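Local coordinates for protein cellulose 1,4-beta-cellobiosidase (Thermobifida fusca, PDB 4JJJ) that probably hydrolyses cellulose to cellobiose as a processive family 48 cellobiohydrolase, this chain being its catalytic domain with cello-oligosaccharide bound, at residues T174-A179 and D205-D210; A229-F234 and V425-Y430. The protein carries 1 engineered substitution. All coordinates share one frame; numbering follows the deposited sequence.

Contact 1 of 2, residues T174-A179 and D205-D210. With BGC (beta-D-glucopyranose), chain D; BGC (beta-D-glucopyranose), chain B; BGC (beta-D-glucopyranose), chain C; BGC (beta-D-glucopyranose), chain E.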
# COMPACT_ATOMS: atom_id res chain seq x y z
N THR A 174 11.77 3.20 -5.34
CA THR A 174 12.08 4.60 -4.99
C THR A 174 12.50 4.64 -3.50
O THR A 174 13.68 4.74 -3.21
CB THR A 174 10.91 5.50 -5.29
OG1 THR A 174 9.76 4.99 -4.55
CG2 THR A 174 10.59 5.58 -6.79
N TYR A 175 11.57 4.55 -2.56
CA TYR A 175 11.92 4.66 -1.14
C TYR A 175 12.98 3.69 -0.72
O TYR A 175 12.85 2.47 -0.90
CB TYR A 175 10.63 4.47 -0.30
CG TYR A 175 9.53 5.38 -0.71
CD1 TYR A 175 9.53 6.67 -0.33
CD2 TYR A 175 8.51 4.89 -1.48
CE1 TYR A 175 8.57 7.57 -0.81
CE2 TYR A 175 7.51 5.73 -1.97
CZ TYR A 175 7.51 7.04 -1.60
OH TYR A 175 6.56 7.98 -1.98
N GLN A 176 14.01 4.28 -0.09
CA GLN A 176 15.15 3.54 0.42
C GLN A 176 15.79 4.15 1.68
O GLN A 176 16.55 3.43 2.39
CB GLN A 176 16.33 3.35 -0.55
CG GLN A 176 16.09 2.60 -1.80
CD GLN A 176 16.12 1.11 -1.57
OE1 GLN A 176 17.23 0.45 -1.54
NE2 GLN A 176 14.97 0.53 -1.39
N ARG A 177 15.48 5.36 2.01
CA ARG A 177 16.36 6.15 2.97
C ARG A 177 15.63 6.64 4.17
O ARG A 177 15.85 7.72 4.73
CB ARG A 177 17.13 7.29 2.21
CG ARG A 177 18.07 6.65 1.16
CD ARG A 177 18.93 7.65 0.41
NE ARG A 177 18.18 8.55 -0.39
CZ ARG A 177 18.66 9.55 -1.12
NH1 ARG A 177 19.95 9.74 -1.11
NH2 ARG A 177 17.86 10.29 -1.88
N GLY A 178 14.74 5.77 4.63
CA GLY A 178 14.20 5.97 5.97
C GLY A 178 13.00 6.91 6.08
O GLY A 178 12.34 7.32 5.07
N ALA A 179 12.61 7.18 7.30
CA ALA A 179 11.41 7.88 7.58
C ALA A 179 11.23 9.24 7.07
O ALA A 179 10.11 9.74 6.92
CB ALA A 179 11.16 7.88 9.10
N ASP A 205 25.16 1.77 -4.04
CA ASP A 205 25.88 2.46 -3.05
C ASP A 205 25.40 3.82 -2.70
O ASP A 205 26.10 4.54 -1.95
CB ASP A 205 27.43 2.46 -3.36
CG ASP A 205 27.77 3.05 -4.75
OD1 ASP A 205 26.87 3.47 -5.47
OD2 ASP A 205 29.01 3.22 -5.04
N LEU A 206 24.17 4.21 -3.15
CA LEU A 206 23.50 5.35 -2.57
C LEU A 206 22.88 4.92 -1.22
O LEU A 206 22.55 5.71 -0.40
CB LEU A 206 22.35 5.74 -3.53
CG LEU A 206 22.76 6.37 -4.86
CD1 LEU A 206 21.61 6.40 -5.86
CD2 LEU A 206 23.21 7.76 -4.64
N PHE A 207 22.62 3.61 -1.12
CA PHE A 207 21.74 3.04 -0.13
C PHE A 207 22.41 2.19 0.92
O PHE A 207 22.08 2.33 2.08
CB PHE A 207 20.56 2.33 -0.79
CG PHE A 207 19.87 3.18 -1.83
CD1 PHE A 207 19.40 4.42 -1.53
CD2 PHE A 207 19.68 2.72 -3.14
CE1 PHE A 207 18.75 5.21 -2.47
CE2 PHE A 207 19.06 3.48 -4.09
CZ PHE A 207 18.55 4.71 -3.74
N THR A 208 23.29 1.29 0.52
CA THR A 208 23.96 0.32 1.41
C THR A 208 25.46 0.54 1.30
O THR A 208 25.95 0.71 0.19
CB THR A 208 23.57 -1.04 0.96
OG1 THR A 208 22.14 -1.19 1.05
CG2 THR A 208 24.16 -2.13 1.82
N ASP A 209 26.12 0.56 2.45
CA ASP A 209 27.59 0.76 2.55
C ASP A 209 28.17 -0.62 2.77
O ASP A 209 28.01 -1.23 3.82
CB ASP A 209 27.87 1.70 3.69
CG ASP A 209 29.34 2.10 3.80
OD1 ASP A 209 30.09 1.70 2.91
OD2 ASP A 209 29.63 2.82 4.79
N ASP A 210 28.80 -1.16 1.72
CA ASP A 210 29.36 -2.48 1.76
C ASP A 210 30.72 -2.35 1.11
O ASP A 210 30.96 -1.45 0.31
CB ASP A 210 28.46 -3.44 1.01
CG ASP A 210 28.72 -4.89 1.36
OD1 ASP A 210 29.81 -5.23 1.90
OD2 ASP A 210 27.80 -5.69 1.06
C2 BGC D . 22.19 -9.02 2.48
C3 BGC D . 23.67 -9.41 2.61
C4 BGC D . 24.48 -8.79 1.46
C5 BGC D . 24.19 -7.28 1.33
C6 BGC D . 24.92 -6.47 0.25
C1 BGC D . 22.06 -7.52 2.32
O2 BGC D . 21.55 -9.50 3.61
O3 BGC D . 23.80 -10.86 2.54
O4 BGC D . 25.91 -8.78 1.90
O5 BGC D . 22.75 -7.14 1.10
O6 BGC D . 25.33 -5.15 0.64
C2 BGC B . 10.28 0.16 -0.40
C3 BGC B . 11.27 -0.65 0.35
C4 BGC B . 11.71 -0.00 1.67
C5 BGC B . 10.39 0.37 2.41
C6 BGC B . 10.75 0.99 3.75
C1 BGC B . 9.11 0.48 0.50
O2 BGC B . 9.87 -0.51 -1.57
O3 BGC B . 12.33 -0.87 -0.52
O4 BGC B . 12.38 -0.96 2.53
O5 BGC B . 9.53 1.21 1.64
O6 BGC B . 11.20 2.34 3.50
C2 BGC C . 14.29 -1.77 3.64
C3 BGC C . 15.75 -2.12 3.48
C4 BGC C . 16.02 -2.93 2.22
C5 BGC C . 15.39 -2.30 1.01
C6 BGC C . 15.43 -3.10 -0.24
C1 BGC C . 13.79 -1.12 2.32
O2 BGC C . 14.03 -0.93 4.75
O3 BGC C . 16.21 -2.85 4.65
O4 BGC C . 17.48 -2.91 2.06
O5 BGC C . 13.97 -2.03 1.25
O6 BGC C . 14.91 -2.39 -1.35
C2 BGC E . 4.82 2.78 0.45
C3 BGC E . 6.34 2.70 0.33
C4 BGC E . 6.75 1.26 0.32
C5 BGC E . 6.08 0.43 -0.74
C6 BGC E . 6.47 -1.05 -0.73
C1 BGC E . 4.22 1.84 -0.57
O1 BGC E . 2.80 1.83 -0.41
O2 BGC E . 4.30 4.11 0.30
O3 BGC E . 6.88 3.35 1.51
O4 BGC E . 8.16 1.35 -0.12
O5 BGC E . 4.66 0.51 -0.49
O6 BGC E . 6.20 -1.59 0.60
O HOH W 1 22.26 8.48 -0.06
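Gln176 lies over one face of the Phe207 ring in the wall of the substrate tunnel of the family 48 (alpha/alpha)6 barrel, where the loop after strand 170-173 meets the segment running into strand 208-209. Gln176 CG stands 3.5 Å from the centroid of the Phe207 ring, 2° off the normal, a CH-pi contact, and Gln176 CB reaches Phe207 CD1 at 3.4 Å. The chain turns about the CB-CG bond (chi2 -81°), which carries the amide past the ring with the two planes nearly perpendicular and on toward the sugars. Leu206 CB packs on the opposite face. Arg177 comes to the ring edge, Arg177 CG 3.7 Å from Phe207 CD1, its guanidinium plane almost at right angles to the ring. Farther out Arg177 is held by a Glu181 salt bridge and the carbonyls of Tyr563 and Glu185. A leucine in place of Phe207 takes away the flat ring, and is likely to leave Gln176 CG and the Arg177 methylenes with poorer packing. A water accepts from Arg177 NH1 and donates to Leu206 O. Gln176 NE2 donates to Tyr175 O at 2.9 Å and to O6 of the chain C glucose at 2.9 Å, the latter with an N-H...O angle of 167°.

Contact 2 of 2, residues A229-F234 and V425-Y430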
# COMPACT_ATOMS: atom_id res chain seq x y z
N ALA A 229 -6.18 -7.99 -2.60
CA ALA A 229 -6.34 -9.00 -3.65
C ALA A 229 -6.99 -10.28 -3.06
O ALA A 229 -7.90 -10.85 -3.62
CB ALA A 229 -5.03 -9.30 -4.25
N VAL A 230 -6.59 -10.70 -1.87
CA VAL A 230 -7.23 -11.79 -1.18
C VAL A 230 -8.66 -11.47 -0.79
O VAL A 230 -9.54 -12.25 -1.06
CB VAL A 230 -6.45 -12.19 0.11
CG1 VAL A 230 -7.21 -13.25 0.96
CG2 VAL A 230 -5.03 -12.68 -0.23
N GLN A 231 -8.92 -10.31 -0.24
CA GLN A 231 -10.23 -9.87 0.06
C GLN A 231 -11.16 -9.88 -1.17
O GLN A 231 -12.30 -10.31 -1.10
CB GLN A 231 -10.14 -8.43 0.62
CG GLN A 231 -11.41 -7.75 0.84
CD GLN A 231 -11.26 -6.27 1.12
OE1 GLN A 231 -10.17 -5.74 1.03
NE2 GLN A 231 -12.37 -5.60 1.51
N VAL A 232 -10.64 -9.44 -2.30
CA VAL A 232 -11.43 -9.44 -3.57
C VAL A 232 -11.86 -10.87 -3.90
O VAL A 232 -13.03 -11.13 -4.25
CB VAL A 232 -10.66 -8.84 -4.76
CG1 VAL A 232 -11.38 -9.15 -6.06
CG2 VAL A 232 -10.44 -7.38 -4.49
N MET A 233 -10.95 -11.84 -3.68
CA MET A 233 -11.26 -13.19 -4.06
C MET A 233 -12.21 -13.82 -3.07
O MET A 233 -12.98 -14.73 -3.45
CB MET A 233 -9.98 -13.97 -4.26
CG MET A 233 -9.18 -13.54 -5.44
SD MET A 233 -10.12 -13.39 -7.01
CE MET A 233 -10.80 -14.90 -7.07
N PHE A 234 -12.25 -13.43 -1.81
CA PHE A 234 -13.35 -13.86 -0.92
C PHE A 234 -14.69 -13.51 -1.54
O PHE A 234 -15.64 -14.29 -1.66
CB PHE A 234 -13.25 -13.20 0.45
CG PHE A 234 -14.46 -13.36 1.26
CD1 PHE A 234 -14.71 -14.51 1.98
CD2 PHE A 234 -15.38 -12.37 1.32
CE1 PHE A 234 -15.86 -14.68 2.72
CE2 PHE A 234 -16.52 -12.48 2.05
CZ PHE A 234 -16.81 -13.69 2.75
N VAL A 425 -13.47 -3.61 8.02
CA VAL A 425 -14.14 -3.90 9.31
C VAL A 425 -15.65 -3.98 9.10
O VAL A 425 -16.30 -4.88 9.65
CB VAL A 425 -13.74 -2.84 10.37
CG1 VAL A 425 -14.44 -3.12 11.70
CG2 VAL A 425 -12.22 -2.85 10.52
N ALA A 426 -16.23 -3.02 8.34
CA ALA A 426 -17.63 -3.05 8.05
C ALA A 426 -18.02 -4.24 7.24
O ALA A 426 -19.15 -4.79 7.42
CB ALA A 426 -18.05 -1.73 7.39
N GLN A 427 -17.17 -4.62 6.28
CA GLN A 427 -17.48 -5.79 5.48
C GLN A 427 -17.52 -7.07 6.39
O GLN A 427 -18.43 -7.88 6.25
CB GLN A 427 -16.50 -6.03 4.38
CG GLN A 427 -16.64 -5.09 3.18
CD GLN A 427 -15.77 -5.55 2.00
OE1 GLN A 427 -14.97 -6.46 2.05
NE2 GLN A 427 -15.93 -4.84 0.95
N LEU A 428 -16.56 -7.21 7.28
CA LEU A 428 -16.60 -8.32 8.23
C LEU A 428 -17.89 -8.32 9.01
O LEU A 428 -18.54 -9.39 9.19
CB LEU A 428 -15.38 -8.26 9.15
CG LEU A 428 -15.36 -9.30 10.22
CD1 LEU A 428 -15.13 -10.69 9.54
CD2 LEU A 428 -14.25 -8.99 11.24
N TYR A 429 -18.24 -7.16 9.56
CA TYR A 429 -19.45 -7.01 10.34
C TYR A 429 -20.69 -7.40 9.52
O TYR A 429 -21.51 -8.18 9.95
CB TYR A 429 -19.56 -5.55 10.81
CG TYR A 429 -20.77 -5.23 11.60
CD1 TYR A 429 -21.14 -5.97 12.73
CD2 TYR A 429 -21.58 -4.23 11.19
CE1 TYR A 429 -22.30 -5.66 13.39
CE2 TYR A 429 -22.75 -3.90 11.85
CZ TYR A 429 -23.11 -4.62 12.95
OH TYR A 429 -24.28 -4.23 13.67
N TYR A 430 -20.72 -6.99 8.23
CA TYR A 430 -21.77 -7.44 7.34
C TYR A 430 -21.81 -8.95 7.22
O TYR A 430 -22.93 -9.55 7.29
CB TYR A 430 -21.61 -6.75 6.00
CG TYR A 430 -22.43 -7.32 4.88
CD1 TYR A 430 -23.82 -7.35 4.96
CD2 TYR A 430 -21.81 -7.80 3.76
CE1 TYR A 430 -24.55 -7.92 3.93
CE2 TYR A 430 -22.57 -8.33 2.68
CZ TYR A 430 -23.95 -8.41 2.79
OH TYR A 430 -24.64 -8.92 1.67
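Gln231 and Gln427 meet through their side-chain amides, between segments 229-234 and 425-430, whose nearest CA atoms, those of these two residues, are 9.9 Å apart. From CB of Gln231 the chain runs out with CG anti to the backbone N (chi1 173°) and stays extended at the next torsion, which carries the amide toward helix 416-432. Gln231 CG passes 4.0 Å from Gln427 OE1, and Gln231 CD closes to 3.8 Å of the same oxygen. At the tip the branches part: Gln231 OE1 accepts from Asn328 ND2, while Gln231 NE2 donates to Gln427 OE1 at 2.8 Å, with an N-H...O angle of 160°.

The pair bridges helix 223-242 and helix 416-432, two helices of the (alpha/alpha)6 barrel of the family 48 catalytic domain.

The bond lies in the amide plane at the donor end but not at the acceptor end. Gln427 OE1 lies close to the amide plane of Gln231, but Gln231 NE2 sits above the carbonyl plane of Gln427, 54° out of it, and therefore not on a lone pair; the two amide planes are steeply inclined to each other. Gln427 also reaches out extended beyond CG, the two side chains crossing at about a right angle. Gln427 OE1 takes a second N-H from Trp235 NE1, the stronger of its polar partners, so two donors grip this buried oxygen, and Leu330 of helix 329-337 packs against both glutamines. Asn224, the engineered residue at the predicted nucleophile position, lies on the same helix as Gln231, their side chains about 7 Å apart.

In the fold
Contacts 1 and 2 are both buried, yet they share no element and lie on opposite sides of the chain's centre, with centres 36 Å apart and nearest atoms about 19 Å apart. Contact 1 joins two non-helical segments 26 residues apart and belongs to the glycan-binding wall; contact 2 brings together two helices, its segments 191 residues apart in sequence. The chemistry follows the place: residues 174-179 and 205-210 meet by CH-pi packing on a single ring and a water bridge, leaving polar groups for the sugars, whereas residues 229-234 and 425-430 touch through one direct amide bond, with a smaller buried surface of 74 Å² against 203 Å².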